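Local coordinates for protein alpha-fucosidase (Bifidobacterium bifidum, PDB 2EAB) that probably hydrolyses terminal alpha-1,2-linked L-fucose from glycans, this chain being the family 95 glycoside hydrolase catalytic portion of a longer calcium-binding protein, at residues N424-N428 / I766-G771; Q676-M680 / W723-R728; V375-R380 / N772-D777; N412-G416 / H761-Q765; P431-A435 / E517-Y521. All coordinates share one frame; numbering follows the deposited sequence.

Contact 1: N424-N428 / I766-G771; sequences NLQMN and IDGNFG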
# COMPACT_ATOMS: atom_id res chain seq x y z
N ASN A 424 -1.85 -6.97 1.91
CA ASN A 424 -1.00 -6.33 0.90
C ASN A 424 -1.44 -4.92 0.56
O ASN A 424 -0.64 -3.98 0.63
CB ASN A 424 -0.93 -7.18 -0.37
CG ASN A 424 -0.51 -8.60 -0.11
OD1 ASN A 424 0.68 -8.93 -0.13
ND2 ASN A 424 -1.47 -9.45 0.18
N LEU A 425 -2.72 -4.76 0.23
CA LEU A 425 -3.25 -3.43 -0.06
C LEU A 425 -3.16 -2.53 1.18
O LEU A 425 -2.86 -1.33 1.07
CB LEU A 425 -4.68 -3.51 -0.58
CG LEU A 425 -5.30 -2.20 -1.05
CD1 LEU A 425 -4.52 -1.59 -2.21
CD2 LEU A 425 -6.76 -2.39 -1.42
N GLN A 426 -3.40 -3.11 2.35
CA GLN A 426 -3.22 -2.41 3.61
C GLN A 426 -1.80 -1.86 3.72
O GLN A 426 -1.61 -0.68 4.04
CB GLN A 426 -3.51 -3.33 4.79
CG GLN A 426 -4.99 -3.66 5.02
CD GLN A 426 -5.54 -4.78 4.14
OE1 GLN A 426 -4.83 -5.40 3.34
NE2 GLN A 426 -6.83 -5.05 4.30
N MET A 427 -0.82 -2.71 3.46
CA MET A 427 0.59 -2.32 3.54
C MET A 427 0.94 -1.19 2.58
O MET A 427 1.71 -0.29 2.93
CB MET A 427 1.49 -3.53 3.31
CG MET A 427 2.95 -3.26 3.64
SD MET A 427 4.00 -4.71 3.59
CE MET A 427 3.15 -5.80 4.75
N ASN A 428 0.37 -1.22 1.38
CA ASN A 428 0.56 -0.14 0.41
C ASN A 428 0.20 1.22 0.99
O ASN A 428 0.74 2.24 0.56
CB ASN A 428 -0.28 -0.37 -0.84
CG ASN A 428 0.24 -1.46 -1.75
OD1 ASN A 428 1.12 -2.24 -1.38
ND2 ASN A 428 -0.32 -1.55 -2.94
N ILE A 766 5.29 -4.84 -4.46
CA ILE A 766 5.56 -3.49 -3.97
C ILE A 766 5.23 -3.30 -2.48
O ILE A 766 5.75 -2.38 -1.83
CB ILE A 766 4.83 -2.44 -4.84
CG1 ILE A 766 5.54 -1.08 -4.78
CG2 ILE A 766 3.34 -2.35 -4.48
CD1 ILE A 766 5.10 -0.11 -5.87
N ASP A 767 4.39 -4.18 -1.95
CA ASP A 767 3.96 -4.08 -0.56
C ASP A 767 5.12 -3.80 0.40
O ASP A 767 5.08 -2.83 1.17
CB ASP A 767 3.12 -5.29 -0.11
CG ASP A 767 3.68 -6.64 -0.57
OD1 ASP A 767 4.91 -6.87 -0.54
OD2 ASP A 767 2.86 -7.49 -0.96
N GLY A 768 6.17 -4.62 0.31
CA GLY A 768 7.33 -4.48 1.20
C GLY A 768 8.10 -3.19 1.04
O GLY A 768 8.75 -2.75 1.99
N ASN A 769 8.04 -2.57 -0.14
CA ASN A 769 8.62 -1.23 -0.31
C ASN A 769 7.90 -0.22 0.58
O ASN A 769 8.53 0.56 1.30
CB ASN A 769 8.55 -0.77 -1.77
CG ASN A 769 9.61 -1.40 -2.65
OD1 ASN A 769 9.29 -2.18 -3.55
ND2 ASN A 769 10.87 -1.06 -2.40
N PHE A 770 6.57 -0.27 0.53
CA PHE A 770 5.76 0.61 1.36
C PHE A 770 5.87 0.25 2.85
O PHE A 770 5.88 1.13 3.71
CB PHE A 770 4.31 0.59 0.88
CG PHE A 770 4.12 1.07 -0.54
CD1 PHE A 770 4.63 2.30 -0.95
CD2 PHE A 770 3.42 0.30 -1.46
CE1 PHE A 770 4.44 2.75 -2.24
CE2 PHE A 770 3.21 0.76 -2.75
CZ PHE A 770 3.73 1.98 -3.15
N GLY A 771 5.97 -1.05 3.13
CA GLY A 771 6.14 -1.53 4.50
C GLY A 771 7.43 -1.05 5.13
O GLY A 771 7.47 -0.73 6.32
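In the helical core of the catalytic domain, the short helix 424-428 meets the first turn of helix 767-780 through Met427, whose thioether lies along the backbone between Asp767 and Gly771. With CG anti to the backbone N (chi1 -169°), the chain runs out straight as far as SD, then bends at the third torsion, turning CE toward Trp723. SD stops 3.2 Å from Asp767 O, and Met427 CG comes within 3.7 Å of Gly771 CA. Glycine suits this place because no side chain stands between its backbone and the methionine. The axes of the two short segments pass 8.2 Å apart at 42°, inside a domain that, as in other family 95 enzymes, is probably an (alpha/alpha)6 barrel. On the other flank, Phe770 brings CB to 3.4 Å from Met427 O, while Asn428 O lies over one face of the ring, toward its rim. The Asn428 amide plane is turned 66° from that ring, with Asn428 OD1 3.4 Å from Phe770 CD2; its ND2 is hydrogen-bonded to Asn396 O, which helps to set the amide's rotation. Phe770 also packs on Leu382 and Thr383 of helix 365-386, whose last residue, Ser386, belongs to the calcium site. The Asp767 carboxylate bends back over the helix start, where Gly768 N gives Asp767 OD1 a weak bond of 2.7 Å, and lies side by side with Asn424.

Contact 2: Q676-M680 / W723-R728; sequences QHRHM and WAIGQR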
# COMPACT_ATOMS: atom_id res chain seq x y z
N GLN A 676 7.34 -21.25 13.75
CA GLN A 676 7.80 -20.19 12.85
C GLN A 676 6.89 -19.96 11.64
O GLN A 676 7.37 -19.62 10.57
CB GLN A 676 9.23 -20.48 12.37
CG GLN A 676 10.30 -20.40 13.44
CD GLN A 676 11.68 -20.61 12.85
OE1 GLN A 676 12.17 -19.80 12.07
NE2 GLN A 676 12.31 -21.72 13.21
N HIS A 677 5.59 -20.13 11.82
CA HIS A 677 4.65 -19.86 10.72
C HIS A 677 4.83 -18.45 10.16
O HIS A 677 5.03 -17.50 10.92
CB HIS A 677 3.21 -20.09 11.16
CG HIS A 677 2.21 -19.92 10.06
ND1 HIS A 677 2.19 -20.72 8.94
CD2 HIS A 677 1.20 -19.02 9.90
CE1 HIS A 677 1.22 -20.33 8.14
NE2 HIS A 677 0.60 -19.30 8.70
N ARG A 678 4.76 -18.32 8.84
CA ARG A 678 5.05 -17.06 8.16
C ARG A 678 4.07 -15.94 8.49
O ARG A 678 4.47 -14.78 8.68
CB ARG A 678 5.13 -17.27 6.65
CG ARG A 678 5.65 -16.07 5.89
CD ARG A 678 6.01 -16.45 4.48
NE ARG A 678 6.62 -15.34 3.76
CZ ARG A 678 6.16 -14.86 2.61
NH1 ARG A 678 5.08 -15.39 2.03
NH2 ARG A 678 6.79 -13.85 2.03
N HIS A 679 2.78 -16.27 8.56
CA HIS A 679 1.76 -15.31 8.97
C HIS A 679 1.78 -15.12 10.48
O HIS A 679 2.14 -16.03 11.22
CB HIS A 679 0.38 -15.80 8.56
CG HIS A 679 0.09 -15.70 7.10
ND1 HIS A 679 0.59 -16.58 6.17
CD2 HIS A 679 -0.69 -14.83 6.41
CE1 HIS A 679 0.15 -16.25 4.97
NE2 HIS A 679 -0.62 -15.19 5.08
N MET A 680 1.35 -13.94 10.91
CA MET A 680 1.14 -13.63 12.33
C MET A 680 -0.21 -12.93 12.42
O MET A 680 -0.31 -11.77 12.83
CB MET A 680 2.26 -12.74 12.88
CG MET A 680 3.66 -13.20 12.53
SD MET A 680 4.97 -12.28 13.35
CE MET A 680 4.60 -10.61 12.82
N TRP A 723 5.65 -9.15 1.97
CA TRP A 723 4.72 -8.65 2.99
C TRP A 723 5.12 -9.13 4.38
O TRP A 723 4.86 -8.43 5.37
CB TRP A 723 3.26 -9.03 2.68
CG TRP A 723 3.02 -10.51 2.63
CD1 TRP A 723 3.00 -11.30 1.52
CD2 TRP A 723 2.80 -11.39 3.75
NE1 TRP A 723 2.77 -12.61 1.87
CE2 TRP A 723 2.65 -12.69 3.23
CE3 TRP A 723 2.71 -11.19 5.13
CZ2 TRP A 723 2.43 -13.80 4.05
CZ3 TRP A 723 2.49 -12.29 5.95
CH2 TRP A 723 2.35 -13.58 5.40
N ALA A 724 5.73 -10.30 4.48
CA ALA A 724 6.05 -10.87 5.79
C ALA A 724 7.12 -10.05 6.50
O ALA A 724 6.98 -9.72 7.67
CB ALA A 724 6.45 -12.33 5.67
N ILE A 725 8.19 -9.71 5.79
CA ILE A 725 9.22 -8.86 6.38
C ILE A 725 8.68 -7.45 6.66
O ILE A 725 8.98 -6.87 7.70
CB ILE A 725 10.56 -8.88 5.59
CG1 ILE A 725 11.71 -8.35 6.46
CG2 ILE A 725 10.46 -8.10 4.28
CD1 ILE A 725 12.02 -9.22 7.65
N GLY A 726 7.86 -6.92 5.75
CA GLY A 726 7.23 -5.62 5.98
C GLY A 726 6.40 -5.60 7.25
O GLY A 726 6.51 -4.67 8.06
N GLN A 727 5.58 -6.63 7.44
CA GLN A 727 4.77 -6.74 8.65
C GLN A 727 5.64 -6.86 9.90
O GLN A 727 5.36 -6.22 10.93
CB GLN A 727 3.83 -7.94 8.56
CG GLN A 727 2.99 -8.13 9.81
CD GLN A 727 2.16 -9.38 9.78
OE1 GLN A 727 2.37 -10.27 8.95
NE2 GLN A 727 1.20 -9.46 10.70
N ARG A 728 6.68 -7.68 9.82
CA ARG A 728 7.54 -7.90 10.98
C ARG A 728 8.28 -6.64 11.42
O ARG A 728 8.38 -6.37 12.62
CB ARG A 728 8.49 -9.08 10.75
CG ARG A 728 7.74 -10.40 10.73
CD ARG A 728 8.61 -11.55 10.28
NE ARG A 728 7.79 -12.72 9.96
CZ ARG A 728 8.27 -13.96 9.88
NH1 ARG A 728 9.56 -14.20 10.10
NH2 ARG A 728 7.46 -14.96 9.57
O HOH W 1 10.83 -17.09 11.20
O HOH W 2 8.43 -17.48 9.50
O HOH W 3 4.81 -12.14 9.19
O HOH W 4 0.38 -12.04 9.21
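Trp723 places the outer corner of its indole on His679: CH2 stands 3.3 Å above the imidazole plane, over its centre. The two planes are 47° apart, an oblique pairing in which the six-membered ring tilts over the histidine. Trp723 holds CG between the backbone N and the carbonyl carbon (chi1 61°), which turns the indole toward the loop. Arg678 completes this closely packed part, where no water comes between the groups. Its chain is extended from CG to NE and passes the Ala724 methyl, with Arg678 NE 3.6 Å from Ala724 CB; its guanidinium lies over one face of the indole, its plane steeply tilted to the ring, with Arg678 NH1 3.6 Å from Trp723 NE1. Alanine's small side chain suits the place by letting the loop come close, and Arg678 NE donates a hydrogen bond to Asn720 OD1. The loop 676-680 is thus laid along helix 722-734, in what is probably the (alpha/alpha)6 barrel of family 95. Beside it, waters are held among buried residues. Arg728 donates from NH2 to Arg678 O over 3.1 Å, nearly straight at 165° and in the guanidinium plane, yet water takes up much of the rest. One water, 2.7 Å from Arg728 NH2, carries the contact on to Gln676 O. Another accepts from Arg728 NE and donates to both Arg678 O and Gln727 OE1. A third accepts from Met680 N over 2.7 Å and donates to the same Gln727 oxygen. Met680 adds an apolar contact here, its bent chain setting CE 3.8 Å from Arg728 CG.

Contact 3: V375-R380 / N772-D777; sequences VYKYGR and NTSGVD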
# COMPACT_ATOMS: atom_id res chain seq x y z
N VAL A 375 16.16 3.24 0.32
CA VAL A 375 14.99 2.35 0.33
C VAL A 375 13.80 3.05 1.00
O VAL A 375 12.68 3.00 0.49
CB VAL A 375 15.30 0.99 0.97
CG1 VAL A 375 14.03 0.16 1.13
CG2 VAL A 375 16.34 0.24 0.13
N TYR A 376 14.06 3.72 2.13
CA TYR A 376 13.03 4.50 2.81
C TYR A 376 12.38 5.51 1.85
O TYR A 376 11.15 5.57 1.72
CB TYR A 376 13.61 5.23 4.03
CG TYR A 376 12.61 6.20 4.60
CD1 TYR A 376 11.59 5.75 5.44
CD2 TYR A 376 12.62 7.55 4.25
CE1 TYR A 376 10.64 6.62 5.94
CE2 TYR A 376 11.66 8.43 4.74
CZ TYR A 376 10.68 7.96 5.58
OH TYR A 376 9.73 8.83 6.05
N LYS A 377 13.22 6.31 1.20
CA LYS A 377 12.77 7.37 0.32
C LYS A 377 12.03 6.82 -0.90
O LYS A 377 11.10 7.44 -1.40
CB LYS A 377 13.96 8.22 -0.12
CG LYS A 377 14.52 9.09 0.98
CD LYS A 377 15.88 9.65 0.60
CE LYS A 377 16.36 10.62 1.66
NZ LYS A 377 17.66 11.24 1.31
N TYR A 378 12.47 5.65 -1.36
CA TYR A 378 11.87 5.00 -2.52
C TYR A 378 10.41 4.66 -2.28
O TYR A 378 9.59 4.75 -3.19
CB TYR A 378 12.64 3.73 -2.85
CG TYR A 378 12.58 3.21 -4.28
CD1 TYR A 378 12.54 4.06 -5.39
CD2 TYR A 378 12.66 1.84 -4.51
CE1 TYR A 378 12.55 3.54 -6.70
CE2 TYR A 378 12.68 1.32 -5.79
CZ TYR A 378 12.63 2.16 -6.88
OH TYR A 378 12.67 1.63 -8.14
N GLY A 379 10.08 4.25 -1.05
CA GLY A 379 8.69 3.94 -0.71
C GLY A 379 7.80 5.16 -0.85
O GLY A 379 6.65 5.05 -1.25
N ARG A 380 8.34 6.33 -0.51
CA ARG A 380 7.61 7.57 -0.70
C ARG A 380 7.49 7.87 -2.19
O ARG A 380 6.40 8.14 -2.69
CB ARG A 380 8.27 8.72 0.06
CG ARG A 380 8.27 8.52 1.57
CD ARG A 380 8.72 9.75 2.34
NE ARG A 380 7.74 10.83 2.28
CZ ARG A 380 7.84 11.90 1.49
NH1 ARG A 380 8.88 12.05 0.68
NH2 ARG A 380 6.90 12.83 1.53
N ASN A 772 8.49 -1.00 4.34
CA ASN A 772 9.78 -0.49 4.81
C ASN A 772 9.66 0.97 5.26
O ASN A 772 10.05 1.33 6.37
CB ASN A 772 10.85 -0.65 3.72
CG ASN A 772 12.18 -0.10 4.15
OD1 ASN A 772 12.38 1.12 4.15
ND2 ASN A 772 13.11 -0.98 4.51
N THR A 773 9.10 1.81 4.39
CA THR A 773 8.93 3.24 4.70
C THR A 773 8.11 3.40 5.98
O THR A 773 8.47 4.18 6.86
CB THR A 773 8.26 3.96 3.52
OG1 THR A 773 9.09 3.80 2.36
CG2 THR A 773 8.08 5.45 3.80
N SER A 774 7.02 2.64 6.09
CA SER A 774 6.20 2.70 7.29
C SER A 774 6.98 2.28 8.52
O SER A 774 6.87 2.92 9.57
CB SER A 774 4.96 1.83 7.14
OG SER A 774 4.18 1.86 8.32
N GLY A 775 7.76 1.21 8.40
CA GLY A 775 8.50 0.67 9.53
C GLY A 775 9.53 1.65 10.07
O GLY A 775 9.68 1.82 11.28
N VAL A 776 10.24 2.32 9.17
CA VAL A 776 11.18 3.36 9.57
C VAL A 776 10.43 4.50 10.27
O VAL A 776 10.86 4.98 11.33
CB VAL A 776 12.01 3.88 8.38
CG1 VAL A 776 12.86 5.07 8.79
CG2 VAL A 776 12.89 2.76 7.83
N ASP A 777 9.30 4.93 9.71
CA ASP A 777 8.48 5.94 10.37
C ASP A 777 8.14 5.53 11.79
O ASP A 777 8.29 6.33 12.71
CB ASP A 777 7.19 6.22 9.60
CG ASP A 777 7.40 7.09 8.37
OD1 ASP A 777 8.55 7.48 8.10
OD2 ASP A 777 6.40 7.39 7.67
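Asn772 crosses Val375 at about a right angle, its amide carbon CG 3.6 Å from the valine methyl CG1. The flat amide lies against that methyl, and its ND2 is hydrogen-bonded to Gln748 OE1. One residue on, Thr773 uses both of its branches. OG1, anti to its own carbonyl carbon, donates to Tyr376 O over 2.8 Å, arriving in the carbonyl plane on a lone pair with a C=O...donor angle of 133°. The same oxygen rests 3.1 Å from Gly379 CA, an approach for which a residue without a side chain is well suited. The methyl CG2 turns the other way and touches Tyr376 CE1 at 3.5 Å, also meeting the aliphatic CG of Arg380. A turn further along, Val776 presses its branched CB on Tyr376 CD1 at 3.5 Å. Asp777 then closes the row: the Tyr376 hydroxyl donates over 2.7 Å to Asp777 OD1, on the syn lone pair, and OD1 lies at the edge of the ring, near its plane. The carboxylate plane is turned 59° from the ring, and OD2 takes a second hydrogen bond from Ser434 OG, so two hydroxyls grip the buried acid from different parts of the chain. Tyr376 is therefore a knob in the hole formed by Asn772, Thr773, Val776 and Asp777. With the axes of the two segments 8.3 Å apart and crossing at -117°, this is a single knob-into-hole contact between two steeply crossed helices of what is probably, as in other family 95 enzymes, an (alpha/alpha)6 barrel.

Contact 4: N412-G416 / H761-Q765; sequences NTPWG and HAPFQ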
# COMPACT_ATOMS: atom_id res chain seq x y z
N ASN A 412 -0.68 -15.37 -16.32
CA ASN A 412 0.69 -14.96 -16.63
C ASN A 412 1.29 -13.96 -15.64
O ASN A 412 2.50 -13.71 -15.67
CB ASN A 412 0.78 -14.36 -18.03
CG ASN A 412 0.49 -15.37 -19.13
OD1 ASN A 412 0.63 -16.58 -18.94
ND2 ASN A 412 0.07 -14.86 -20.28
N THR A 413 0.45 -13.39 -14.79
CA THR A 413 0.87 -12.34 -13.86
C THR A 413 0.63 -12.83 -12.44
O THR A 413 -0.48 -13.26 -12.13
CB THR A 413 0.11 -11.05 -14.16
OG1 THR A 413 0.49 -10.59 -15.46
CG2 THR A 413 0.41 -9.97 -13.13
N PRO A 414 1.66 -12.78 -11.58
CA PRO A 414 1.53 -13.39 -10.25
C PRO A 414 0.45 -12.70 -9.43
O PRO A 414 0.47 -11.46 -9.28
CB PRO A 414 2.91 -13.18 -9.63
CG PRO A 414 3.49 -12.02 -10.36
CD PRO A 414 2.98 -12.14 -11.76
N TRP A 415 -0.49 -13.49 -8.94
CA TRP A 415 -1.65 -12.98 -8.19
C TRP A 415 -2.39 -11.89 -8.95
O TRP A 415 -3.05 -11.04 -8.35
CB TRP A 415 -1.25 -12.49 -6.78
CG TRP A 415 -0.48 -13.49 -5.98
CD1 TRP A 415 -0.98 -14.58 -5.33
CD2 TRP A 415 0.93 -13.49 -5.73
NE1 TRP A 415 0.04 -15.26 -4.70
CE2 TRP A 415 1.22 -14.61 -4.93
CE3 TRP A 415 1.98 -12.65 -6.12
CZ2 TRP A 415 2.52 -14.92 -4.50
CZ3 TRP A 415 3.28 -12.95 -5.69
CH2 TRP A 415 3.53 -14.08 -4.89
N GLY A 416 -2.29 -11.93 -10.28
CA GLY A 416 -2.96 -10.97 -11.14
C GLY A 416 -2.54 -9.52 -10.99
O GLY A 416 -3.18 -8.63 -11.54
N HIS A 761 9.22 -10.94 -3.12
CA HIS A 761 8.59 -12.00 -2.36
C HIS A 761 9.34 -13.35 -2.39
O HIS A 761 9.36 -14.02 -1.36
CB HIS A 761 7.11 -12.11 -2.79
CG HIS A 761 6.33 -13.17 -2.09
ND1 HIS A 761 6.37 -14.50 -2.47
CD2 HIS A 761 5.43 -13.09 -1.08
CE1 HIS A 761 5.55 -15.19 -1.69
NE2 HIS A 761 4.97 -14.37 -0.84
N ALA A 762 9.93 -13.82 -3.50
CA ALA A 762 9.84 -13.32 -4.87
C ALA A 762 8.49 -13.74 -5.47
O ALA A 762 7.82 -14.62 -4.93
CB ALA A 762 10.98 -13.92 -5.69
N PRO A 763 8.09 -13.12 -6.60
CA PRO A 763 8.73 -12.08 -7.40
C PRO A 763 8.52 -10.69 -6.81
O PRO A 763 8.11 -10.55 -5.64
CB PRO A 763 8.02 -12.23 -8.74
CG PRO A 763 6.63 -12.59 -8.36
CD PRO A 763 6.80 -13.53 -7.19
N PHE A 764 8.80 -9.66 -7.61
CA PHE A 764 8.55 -8.27 -7.22
C PHE A 764 7.14 -8.12 -6.66
O PHE A 764 6.17 -8.52 -7.31
CB PHE A 764 8.74 -7.36 -8.44
CG PHE A 764 8.07 -6.00 -8.33
CD1 PHE A 764 8.27 -5.17 -7.22
CD2 PHE A 764 7.29 -5.53 -9.37
CE1 PHE A 764 7.66 -3.91 -7.16
CE2 PHE A 764 6.69 -4.28 -9.32
CZ PHE A 764 6.87 -3.47 -8.21
N GLN A 765 7.06 -7.55 -5.46
CA GLN A 765 5.81 -7.18 -4.80
C GLN A 765 6.07 -5.85 -4.12
O GLN A 765 6.99 -5.73 -3.31
CB GLN A 765 5.42 -8.23 -3.76
CG GLN A 765 4.96 -9.55 -4.36
CD GLN A 765 3.64 -9.43 -5.09
OE1 GLN A 765 3.59 -9.36 -6.33
NE2 GLN A 765 2.56 -9.39 -4.34
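Trp415 turns the edge of its indole toward the face of His761 in a T-shaped pair, the six-membered ring and the imidazole having centroids 5.1 Å apart and planes at 70°. CH2 is the leading atom, 3.8 Å above the imidazole plane and nearer its rim than its middle. The conformations on both sides prepare this meeting. Trp415 has CG anti to its carbonyl carbon (chi1 -53°) on a backbone of left-handed helical conformation, which aims the indole across the gap. His761 extends its CG opposite the backbone N (chi1 180°), and its ring is then kept from turning by a bond within its own loop: ND1 donates to Ala762 O over 2.9 Å, close to the ring plane though above the plane of the carbonyl. Both peptide bonds flanking Ala762 are cis, and the tight bend they make brings Pro763 up to the six-membered ring, CD 3.9 Å from Trp415 CZ3. Pro414 and Pro763 slide past each other in opposite directions, touching CG to CG at 3.8 Å. Gln765 bends at its second torsion and sets its amide carbon CD 3.6 Å from Trp415 CZ3. Trp415 makes a further edge-to-face pair with His420, which probably limits its rotation further. The proline rings suit their places by giving the cis turn and the facing loop apolar, conformationally restricted surfaces that can touch. Between these two segments the chemistry implies cohesion by dispersion and by the attraction of a C-H edge for a ring face, with the N-H at ND1 spent within its own loop.

Contact 5: P431-A435 / E517-Y521; sequences PTYSA and EAYEY. With EDO (1,2-ethanediol), chain I; EDO (1,2-ethanediol), chain G.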
# COMPACT_ATOMS: atom_id res chain seq x y z
N PRO A 431 2.51 3.71 4.96
CA PRO A 431 3.32 4.93 5.18
C PRO A 431 2.67 6.22 4.70
O PRO A 431 3.24 7.29 4.86
CB PRO A 431 4.56 4.66 4.33
CG PRO A 431 4.03 3.87 3.17
CD PRO A 431 2.87 3.04 3.70
N THR A 432 1.48 6.11 4.12
CA THR A 432 0.92 7.22 3.36
C THR A 432 0.69 8.47 4.19
O THR A 432 0.90 9.58 3.71
CB THR A 432 -0.39 6.78 2.69
OG1 THR A 432 -0.21 5.46 2.14
CG2 THR A 432 -0.80 7.75 1.59
N TYR A 433 0.27 8.29 5.44
CA TYR A 433 0.00 9.43 6.30
C TYR A 433 1.22 9.85 7.12
O TYR A 433 1.56 11.04 7.16
CB TYR A 433 -1.19 9.12 7.22
CG TYR A 433 -2.37 8.54 6.49
CD1 TYR A 433 -3.16 9.35 5.66
CD2 TYR A 433 -2.69 7.19 6.60
CE1 TYR A 433 -4.24 8.82 4.98
CE2 TYR A 433 -3.78 6.65 5.92
CZ TYR A 433 -4.55 7.47 5.13
OH TYR A 433 -5.63 6.96 4.46
N SER A 434 1.88 8.89 7.76
CA SER A 434 3.02 9.19 8.62
C SER A 434 4.18 9.80 7.83
O SER A 434 4.92 10.64 8.35
CB SER A 434 3.47 7.96 9.40
OG SER A 434 3.96 6.95 8.53
N ALA A 435 4.31 9.40 6.56
CA ALA A 435 5.34 9.96 5.69
C ALA A 435 4.85 11.16 4.88
O ALA A 435 5.45 11.52 3.86
CB ALA A 435 5.94 8.88 4.78
N GLU A 517 -7.71 6.20 9.05
CA GLU A 517 -6.48 6.94 9.29
C GLU A 517 -6.40 8.25 8.51
O GLU A 517 -5.76 9.20 8.95
CB GLU A 517 -5.25 6.07 9.01
CG GLU A 517 -5.10 4.93 10.00
CD GLU A 517 -3.67 4.60 10.32
OE1 GLU A 517 -2.79 4.78 9.45
OE2 GLU A 517 -3.42 4.15 11.45
N ALA A 518 -7.06 8.32 7.35
CA ALA A 518 -7.11 9.57 6.61
C ALA A 518 -7.70 10.69 7.46
O ALA A 518 -7.27 11.84 7.37
CB ALA A 518 -7.88 9.41 5.32
N TYR A 519 -8.70 10.34 8.28
CA TYR A 519 -9.24 11.29 9.24
C TYR A 519 -8.33 11.49 10.46
O TYR A 519 -8.09 12.62 10.88
CB TYR A 519 -10.66 10.92 9.69
CG TYR A 519 -11.19 11.91 10.69
CD1 TYR A 519 -11.44 13.23 10.30
CD2 TYR A 519 -11.39 11.58 12.03
CE1 TYR A 519 -11.89 14.18 11.19
CE2 TYR A 519 -11.86 12.54 12.95
CZ TYR A 519 -12.10 13.83 12.50
OH TYR A 519 -12.56 14.80 13.36
N GLU A 520 -7.82 10.39 11.03
CA GLU A 520 -6.95 10.50 12.21
C GLU A 520 -5.83 11.50 12.00
O GLU A 520 -5.53 12.30 12.88
CB GLU A 520 -6.25 9.18 12.50
CG GLU A 520 -7.06 8.11 13.13
CD GLU A 520 -6.20 6.89 13.40
OE1 GLU A 520 -5.23 6.66 12.64
OE2 GLU A 520 -6.48 6.15 14.36
N TYR A 521 -5.18 11.42 10.85
CA TYR A 521 -4.00 12.22 10.58
C TYR A 521 -4.30 13.63 10.05
O TYR A 521 -3.40 14.47 10.00
CB TYR A 521 -3.08 11.49 9.60
CG TYR A 521 -2.23 10.37 10.16
CD1 TYR A 521 -0.94 10.62 10.62
CD2 TYR A 521 -2.69 9.05 10.18
CE1 TYR A 521 -0.13 9.59 11.09
CE2 TYR A 521 -1.88 8.02 10.65
CZ TYR A 521 -0.60 8.30 11.10
OH TYR A 521 0.21 7.30 11.56
C1 EDO I . -8.76 13.31 15.20
O1 EDO I . -8.45 11.91 14.93
C2 EDO I . -8.59 13.82 13.73
O2 EDO I . -7.13 14.68 13.91
C1 EDO G . 0.49 2.35 11.59
O1 EDO G . 0.96 3.25 12.72
C2 EDO G . 0.58 3.22 10.28
O2 EDO G . -0.26 4.38 10.48
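Tyr433 lays its CB over one face of the Tyr521 ring, a CH-pi contact with the carbon 3.4 Å from the ring centroid and 18° off the normal. The two rings are near parallel, 16° apart, but slid so far, with centroids 5.4 Å apart, that they barely overlap. This slide frees the Tyr433 ring to cover the helix backbone at Glu517 and Ala518: one face takes the peptide between them, and Tyr433 CE1 is 3.7 Å from Ala518 CB. Alanine's short side chain suits a backbone approached so closely by a ring, and Tyr433 OH is satisfied by Asn514 O one turn earlier. At the polar border, O2 of the chain G 1,2-ethanediol, probably left from crystallisation, accepts from Tyr521 OH over 3.1 Å and donates to Glu517 OE1 over 2.8 Å. The other Glu517 oxygen is salt-bridged to Arg820, as is Glu520, a residue of a calcium site of this protein that is not occupied in this chain. The turn 431-435 is thus wedged between the end of helix 507-520 and helix 767-780, where Ser434 OG reaches Asp777, while its backbone is bonded to Val818 of strand 812-819.

From the N terminus, segment 375-380 opens contact 3, 412-416 opens contact 4 and 424-428 opens contact 1. Contact 5 closes first, when 517-521 returns to 431-435; contact 2, opened by 676-680 and closed by 723-728, follows in series. Both nest inside the three longer loops, which then close in quick succession: contact 4 at 761-765, contact 1 at 766-771 and contact 3 at 772-777. Contacts 4 and 1 cross, while contact 3 encloses all the others. Helix 767-780 serves contacts 1 and 3, so it joins helix 424-428 to helix 365-386. Trp723 and Met427 link contacts 1 and 2, Arg678 and His761 meet between contacts 2 and 4, and Asp777 with Ser434 ties contact 3 to contact 5.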